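Local structure of HTH-type transcriptional activator ampR (Citrobacter freundii, 3KOS) at residues L117-T121 and V122-P126; F136-S139 and V140-L143; L143-Q147 and A148-V152. The protein regulates transcription of the AmpC beta-lactamase gene as a LysR-family DNA-binding factor, of which this chain is the effector-binding domain. All coordinates share one frame; numbering follows the deposited sequence.

Overall arrangement
All three contacts are local and lie in series along the chain, so none nests or crosses. Interaction 1 comes first and closes the C-terminal turn of helix 114-121, before the loop that leads to strand 133-136. Interaction 2 then turns from that strand into helix 139-147. Interaction 3 ends the same helix and starts the loop into strand 153-156. Interactions 2 and 3 share L143, and F136 CZ meets A145 CB at 3.7 Å; both contacts also touch the second subunit. Interaction 1 stands apart, its centre about 22 Å from that of interaction 2 and its nearest atoms about 7 Å from interaction 3.

Interaction 1 (L117-T121 and V122-P126); sequences LWMQT and VGEAP. Unlike the reference sequence in segment 117-121: T121 (reference Ala). Unlike the reference sequence in segment 122-126: V122 (reference Ala).
G123 and E124 fold back onto M119 and Q120 in a Schellman motif that ends helix 114-121. Two backbone bonds define it. E124 N donates to M119 O at 2.8 Å, and G123 N donates to Q120 O at 3.1 Å. The first is nearly straight, with an N-H...O angle of 165°, although the donor stands above the carbonyl plane. The second comes in farther from its plane, 70° out. G123 is the C-prime residue; its positive phi suits glycine and turns the chain.

V122 N makes an i to i+4 bond to W118 O at 3.1 Å. It also gives a weak bond to M119 O. M119 O thus accepts from E124 N and, weakly, from V122 N. One residue before W118, L117 O accepts both T121 N and T121 OG1, which reach it from opposite faces of its plane. The hydroxyl bond, T121 OG1 to L117 O, is 2.9 Å long. It pairs the hydroxyl with the backbone of its own helix.

W118 and V122 supply the apolar part. The chi1 of W118 (-169°) swings the indole to where V122 covers one face. V122 CG1 makes a CH-pi contact over the face, 4.0 Å from the centroid of the W118 six-membered ring, while V122 CG2 is 3.8 Å from W118 CZ3. The indole N-H is satisfied elsewhere: NE1 bonds to T175 O, and I101 also packs on W118.

Beyond the turn, the loop passes alongside selenomethionine M119, whose chain bends at chi2. M119 CB lies 3.7 Å from A125 O, and M119 SE lies 4.0 Å from E124 CB.

Interaction 2 (F136-S139 and V140-L143); sequences FDSS and VTML
The F136 ring takes M142 on one face and T141 at its edge. M142 CA makes a CH-pi contact 3.8 Å from the F136 ring centroid, 16° off the ring normal. In selenomethionine M142, chi1 near 180° swings CG away from the backbone N and past F136 CD2. T141 CG2 lies near the ring plane, 3.8 Å from F136 CD1. L107 of strand 106-109 and T47 of the second subunit also pack on F136.

S138 is the N-cap of helix 139-147. Its OG accepts from V140 N at 3.1 Å, with a bent N-H...O angle of 135°. S138 O takes M142 N at 3.0 Å, in the carbonyl plane, and S139 O takes L143 N. One water links D137 OD1 to T141 OG1; a second bonds to T141 OG1 and weakly to S138 OG.

D137 OD2 bonds to N49 ND2, and D137 OD1 to T47 OG1 of the second subunit. At the helix start sits a MES molecule, probably from the crystallisation liquor, which may mark the effector pocket; its sulfonate oxygen O1S is hydrogen-bonded to S139 OG.

Interaction 3 (L143-Q147 and A148-V152); sequences LEAAQ and AGMGV. Unlike the reference sequence in segment 148-152: A148 (reference Gly).
A145 and M150 meet through both backbone and side chain. M150 N donates to A145 O at 3.0 Å, fairly straight at 163°. Selenomethionine M150 has CG beside its own backbone N (chi1 -61°), where it lies 4.1 Å from A145 CB and also close to A145 O. A148 N bonds to E144 O at 3.2 Å and gives a second, weak bond to A145 O. G149 N donates to A146 O at 2.9 Å from well above that carbonyl plane.

With the positive phi of G149, the bonds from G149 N and M150 N form the Schellman motif that ends helix 139-147. The loop beyond it is tied back by a water that donates to both A146 O and G151 O, each at 2.7 Å. V152 then pairs by backbone bonds with P105 and L107, leading into strand 153-156.

Q147 adds a side-chain bond to the last turn of the helix. Its NE2 donates to L143 O at 3.2 Å, from the face of that carbonyl opposite to Q147 N, and gives a weak bond to E144 OE1. This brings the amide over the preceding turn.

Farther out, F28 of the second subunit packs on A145 and M150, I24 of that subunit packs on E144, and E144 OE1 comes close to E144 OE1 of the second subunit. Two carboxylates so near may raise the pKa of one, which could then be protonated.

Interaction 1 (L117-T121 and V122-P126)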
loop_
_atom_site.group_PDB
_atom_site.type_symbol
_atom_site.label_atom_id
_atom_site.label_comp_id
_atom_site.label_asym_id
_atom_site.label_seq_id
_atom_site.Cartn_x
_atom_site.Cartn_y
_atom_site.Cartn_z
ATOM N N LEU A 117 -22.199 3.829 6.955
ATOM C CA LEU A 117 -22.877 4.422 5.809
ATOM C C LEU A 117 -23.348 3.380 4.801
ATOM O O LEU A 117 -24.457 3.481 4.285
ATOM C CB LEU A 117 -21.998 5.479 5.136
ATOM C CG LEU A 117 -21.726 6.695 6.031
ATOM C CD1 LEU A 117 -20.603 7.559 5.484
ATOM C CD2 LEU A 117 -22.999 7.521 6.226
ATOM N N TRP A 118 -22.523 2.376 4.510
ATOM C CA TRP A 118 -22.964 1.347 3.568
ATOM C C TRP A 118 -24.148 0.550 4.117
ATOM O O TRP A 118 -25.134 0.324 3.411
ATOM C CB TRP A 118 -21.821 0.403 3.159
ATOM C CG TRP A 118 -22.203 -0.468 2.018
ATOM C CD1 TRP A 118 -22.119 -0.163 0.685
ATOM C CD2 TRP A 118 -22.766 -1.775 2.094
ATOM N NE1 TRP A 118 -22.586 -1.207 -0.068
ATOM C CE2 TRP A 118 -22.996 -2.209 0.773
ATOM C CE3 TRP A 118 -23.096 -2.630 3.154
ATOM C CZ2 TRP A 118 -23.539 -3.456 0.486
ATOM C CZ3 TRP A 118 -23.637 -3.866 2.864
ATOM C CH2 TRP A 118 -23.853 -4.266 1.545
HETATM N N MSE A 119 -24.035 0.104 5.369
HETATM C CA MSE A 119 -25.121 -0.614 6.026
HETATM C C MSE A 119 -26.398 0.224 6.011
HETATM O O MSE A 119 -27.464 -0.270 5.667
HETATM C CB MSE A 119 -24.746 -0.963 7.472
HETATM C CG MSE A 119 -23.669 -2.039 7.591
HETATM SE SE MSE A 119 -24.265 -3.731 6.800
HETATM C CE MSE A 119 -22.659 -4.826 7.115
ATOM N N GLN A 120 -26.277 1.487 6.405
ATOM C CA GLN A 120 -27.419 2.402 6.431
ATOM C C GLN A 120 -28.098 2.464 5.055
ATOM O O GLN A 120 -29.325 2.407 4.954
ATOM C CB GLN A 120 -26.954 3.791 6.878
ATOM C CG GLN A 120 -28.026 4.869 6.864
ATOM C CD GLN A 120 -27.500 6.240 7.277
ATOM O OE1 GLN A 120 -26.743 6.885 6.544
ATOM N NE2 GLN A 120 -27.914 6.698 8.452
ATOM N N THR A 121 -27.291 2.544 3.998
ATOM C CA THR A 121 -27.794 2.621 2.625
ATOM C C THR A 121 -28.580 1.388 2.205
ATOM O O THR A 121 -29.551 1.493 1.451
ATOM C CB THR A 121 -26.632 2.854 1.627
ATOM O OG1 THR A 121 -26.009 4.110 1.918
ATOM C CG2 THR A 121 -27.120 2.854 0.192
ATOM N N VAL A 122 -28.171 0.219 2.684
ATOM C CA VAL A 122 -28.877 -1.009 2.324
ATOM C C VAL A 122 -29.932 -1.386 3.365
ATOM O O VAL A 122 -30.536 -2.447 3.279
ATOM C CB VAL A 122 -27.926 -2.213 2.084
ATOM C CG1 VAL A 122 -27.009 -1.939 0.908
ATOM C CG2 VAL A 122 -27.120 -2.545 3.343
ATOM N N GLY A 123 -30.138 -0.517 4.349
ATOM C CA GLY A 123 -31.241 -0.689 5.281
ATOM C C GLY A 123 -30.930 -1.495 6.528
ATOM O O GLY A 123 -31.841 -2.008 7.173
ATOM N N GLU A 124 -29.650 -1.598 6.875
ATOM C CA GLU A 124 -29.228 -2.321 8.072
ATOM C C GLU A 124 -28.725 -1.353 9.125
ATOM O O GLU A 124 -28.364 -0.215 8.820
ATOM C CB GLU A 124 -28.114 -3.316 7.749
ATOM C CG GLU A 124 -28.502 -4.402 6.767
ATOM C CD GLU A 124 -29.288 -5.522 7.416
ATOM O OE1 GLU A 124 -29.135 -5.736 8.641
ATOM O OE2 GLU A 124 -30.051 -6.193 6.691
ATOM N N ALA A 125 -28.700 -1.808 10.371
ATOM C CA ALA A 125 -28.129 -1.012 11.442
ATOM C C ALA A 125 -26.611 -1.054 11.323
ATOM O O ALA A 125 -26.057 -1.986 10.750
ATOM C CB ALA A 125 -28.570 -1.552 12.786
ATOM N N PRO A 126 -25.929 -0.043 11.866
ATOM C CA PRO A 126 -24.466 -0.048 11.817
ATOM C C PRO A 126 -23.897 -1.197 12.630
ATOM O O PRO A 126 -24.569 -1.710 13.521
ATOM C CB PRO A 126 -24.082 1.287 12.463
ATOM C CG PRO A 126 -25.296 1.718 13.231
ATOM C CD PRO A 126 -26.469 1.170 12.501
#

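Interaction 2 (F136-S139 and V140-L143)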
loop_
_atom_site.group_PDB
_atom_site.type_symbol
_atom_site.label_atom_id
_atom_site.label_comp_id
_atom_site.label_asym_id
_atom_site.label_seq_id
_atom_site.Cartn_x
_atom_site.Cartn_y
_atom_site.Cartn_z
ATOM N N PHE A 136 -6.985 0.704 7.489
ATOM C CA PHE A 136 -5.933 0.731 6.474
ATOM C C PHE A 136 -5.691 2.103 5.852
ATOM O O PHE A 136 -6.635 2.799 5.492
ATOM C CB PHE A 136 -6.270 -0.255 5.356
ATOM C CG PHE A 136 -6.285 -1.670 5.815
ATOM C CD1 PHE A 136 -5.142 -2.446 5.724
ATOM C CD2 PHE A 136 -7.418 -2.210 6.391
ATOM C CE1 PHE A 136 -5.139 -3.761 6.173
ATOM C CE2 PHE A 136 -7.422 -3.526 6.856
ATOM C CZ PHE A 136 -6.284 -4.296 6.749
ATOM N N ASP A 137 -4.417 2.462 5.714
ATOM C CA ASP A 137 -4.040 3.726 5.092
ATOM C C ASP A 137 -4.217 3.656 3.580
ATOM O O ASP A 137 -4.396 4.681 2.916
ATOM C CB ASP A 137 -2.588 4.077 5.424
ATOM C CG ASP A 137 -1.588 3.078 4.843
ATOM O OD1 ASP A 137 -1.845 1.850 4.878
ATOM O OD2 ASP A 137 -0.521 3.522 4.367
ATOM N N SER A 138 -4.171 2.443 3.036
ATOM C CA SER A 138 -4.231 2.269 1.582
ATOM C C SER A 138 -5.160 1.115 1.231
ATOM O O SER A 138 -5.080 0.060 1.845
ATOM C CB SER A 138 -2.833 1.968 1.042
ATOM O OG SER A 138 -2.895 1.450 -0.289
ATOM N N SER A 139 -6.042 1.308 0.257
ATOM C CA SER A 139 -6.937 0.230 -0.166
ATOM C C SER A 139 -6.166 -0.926 -0.767
ATOM O O SER A 139 -6.658 -2.059 -0.782
ATOM C CB SER A 139 -7.947 0.737 -1.210
ATOM O OG SER A 139 -8.963 1.494 -0.582
ATOM N N VAL A 140 -4.986 -0.642 -1.320
ATOM C CA VAL A 140 -4.190 -1.711 -1.913
ATOM C C VAL A 140 -3.861 -2.719 -0.812
ATOM O O VAL A 140 -4.055 -3.925 -0.967
ATOM C CB VAL A 140 -2.883 -1.183 -2.528
ATOM C CG1 VAL A 140 -2.026 -2.334 -3.010
ATOM C CG2 VAL A 140 -3.197 -0.240 -3.699
ATOM N N THR A 141 -3.369 -2.199 0.306
ATOM C CA THR A 141 -3.044 -3.043 1.462
ATOM C C THR A 141 -4.304 -3.709 2.013
ATOM O O THR A 141 -4.303 -4.898 2.350
ATOM C CB THR A 141 -2.380 -2.194 2.562
ATOM O OG1 THR A 141 -1.205 -1.574 2.020
ATOM C CG2 THR A 141 -1.994 -3.061 3.774
HETATM N N MSE A 142 -5.391 -2.952 2.097
HETATM C CA MSE A 142 -6.648 -3.516 2.591
HETATM C C MSE A 142 -7.082 -4.739 1.768
HETATM O O MSE A 142 -7.544 -5.739 2.325
HETATM C CB MSE A 142 -7.762 -2.464 2.548
HETATM C CG MSE A 142 -9.073 -2.995 3.044
HETATM SE SE MSE A 142 -10.549 -1.747 2.641
HETATM C CE MSE A 142 -9.870 -0.123 3.505
ATOM N N LEU A 143 -6.956 -4.649 0.445
ATOM C CA LEU A 143 -7.417 -5.739 -0.430
ATOM C C LEU A 143 -6.490 -6.948 -0.394
ATOM O O LEU A 143 -6.915 -8.070 -0.680
ATOM C CB LEU A 143 -7.631 -5.262 -1.875
ATOM C CG LEU A 143 -9.066 -4.827 -2.198
ATOM C CD1 LEU A 143 -10.019 -6.014 -2.188
ATOM C CD2 LEU A 143 -9.557 -3.736 -1.234
HETATM O O HOH W 1 -0.136 0.015 3.931
HETATM O O HOH W 2 -0.032 -0.148 -0.080
#

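Interaction 3 (L143-Q147 and A148-V152)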
loop_
_atom_site.group_PDB
_atom_site.type_symbol
_atom_site.label_atom_id
_atom_site.label_comp_id
_atom_site.label_asym_id
_atom_site.label_seq_id
_atom_site.Cartn_x
_atom_site.Cartn_y
_atom_site.Cartn_z
ATOM N N LEU A 143 -6.956 -4.649 0.445
ATOM C CA LEU A 143 -7.417 -5.739 -0.430
ATOM C C LEU A 143 -6.490 -6.948 -0.394
ATOM O O LEU A 143 -6.915 -8.070 -0.680
ATOM C CB LEU A 143 -7.631 -5.262 -1.875
ATOM C CG LEU A 143 -9.066 -4.827 -2.198
ATOM C CD1 LEU A 143 -10.019 -6.014 -2.188
ATOM C CD2 LEU A 143 -9.557 -3.736 -1.234
ATOM N N GLU A 144 -5.226 -6.729 -0.047
ATOM C CA GLU A 144 -4.340 -7.855 0.217
ATOM C C GLU A 144 -4.842 -8.613 1.432
ATOM O O GLU A 144 -4.913 -9.845 1.420
ATOM C CB GLU A 144 -2.884 -7.405 0.417
ATOM C CG GLU A 144 -2.222 -6.927 -0.860
ATOM C CD GLU A 144 -2.196 -8.010 -1.936
ATOM O OE1 GLU A 144 -2.794 -7.796 -3.017
ATOM O OE2 GLU A 144 -1.590 -9.078 -1.689
ATOM N N ALA A 145 -5.199 -7.877 2.484
ATOM C CA ALA A 145 -5.733 -8.508 3.693
ATOM C C ALA A 145 -7.050 -9.223 3.395
ATOM O O ALA A 145 -7.290 -10.322 3.894
ATOM C CB ALA A 145 -5.927 -7.472 4.797
ATOM N N ALA A 146 -7.903 -8.597 2.583
ATOM C CA ALA A 146 -9.168 -9.217 2.182
ATOM C C ALA A 146 -8.964 -10.498 1.365
ATOM O O ALA A 146 -9.674 -11.490 1.569
ATOM C CB ALA A 146 -10.050 -8.221 1.416
ATOM N N GLN A 147 -8.004 -10.492 0.445
ATOM C CA GLN A 147 -7.725 -11.710 -0.321
ATOM C C GLN A 147 -7.314 -12.846 0.599
ATOM O O GLN A 147 -7.600 -14.013 0.318
ATOM C CB GLN A 147 -6.627 -11.486 -1.351
ATOM C CG GLN A 147 -7.019 -10.606 -2.515
ATOM C CD GLN A 147 -5.823 -10.278 -3.356
ATOM O OE1 GLN A 147 -5.312 -11.128 -4.085
ATOM N NE2 GLN A 147 -5.346 -9.047 -3.245
ATOM N N ALA A 148 -6.647 -12.507 1.701
ATOM C CA ALA A 148 -6.181 -13.505 2.669
ATOM C C ALA A 148 -7.296 -13.982 3.583
ATOM O O ALA A 148 -7.082 -14.847 4.438
ATOM C CB ALA A 148 -5.024 -12.945 3.507
ATOM N N GLY A 149 -8.482 -13.404 3.420
ATOM C CA GLY A 149 -9.613 -13.738 4.267
ATOM C C GLY A 149 -9.581 -13.134 5.660
ATOM O O GLY A 149 -10.204 -13.674 6.575
HETATM N N MSE A 150 -8.878 -12.017 5.838
HETATM C CA MSE A 150 -8.792 -11.394 7.158
HETATM C C MSE A 150 -10.124 -10.739 7.558
HETATM O O MSE A 150 -10.395 -10.523 8.733
HETATM C CB MSE A 150 -7.650 -10.365 7.232
HETATM C CG MSE A 150 -6.251 -10.932 6.995
HETATM SE SE MSE A 150 -5.808 -12.259 8.388
HETATM C CE MSE A 150 -5.813 -11.047 9.914
ATOM N N GLY A 151 -10.944 -10.408 6.569
ATOM C CA GLY A 151 -12.217 -9.770 6.833
ATOM C C GLY A 151 -12.833 -9.294 5.539
ATOM O O GLY A 151 -12.304 -9.559 4.457
ATOM N N VAL A 152 -13.963 -8.610 5.651
ATOM C CA VAL A 152 -14.630 -8.036 4.493
ATOM C C VAL A 152 -14.202 -6.580 4.359
ATOM O O VAL A 152 -14.304 -5.810 5.309
ATOM C CB VAL A 152 -16.160 -8.120 4.639
ATOM C CG1 VAL A 152 -16.852 -7.486 3.421
ATOM C CG2 VAL A 152 -16.585 -9.573 4.801
HETATM O O HOH W 3 -12.136 -11.441 2.581
#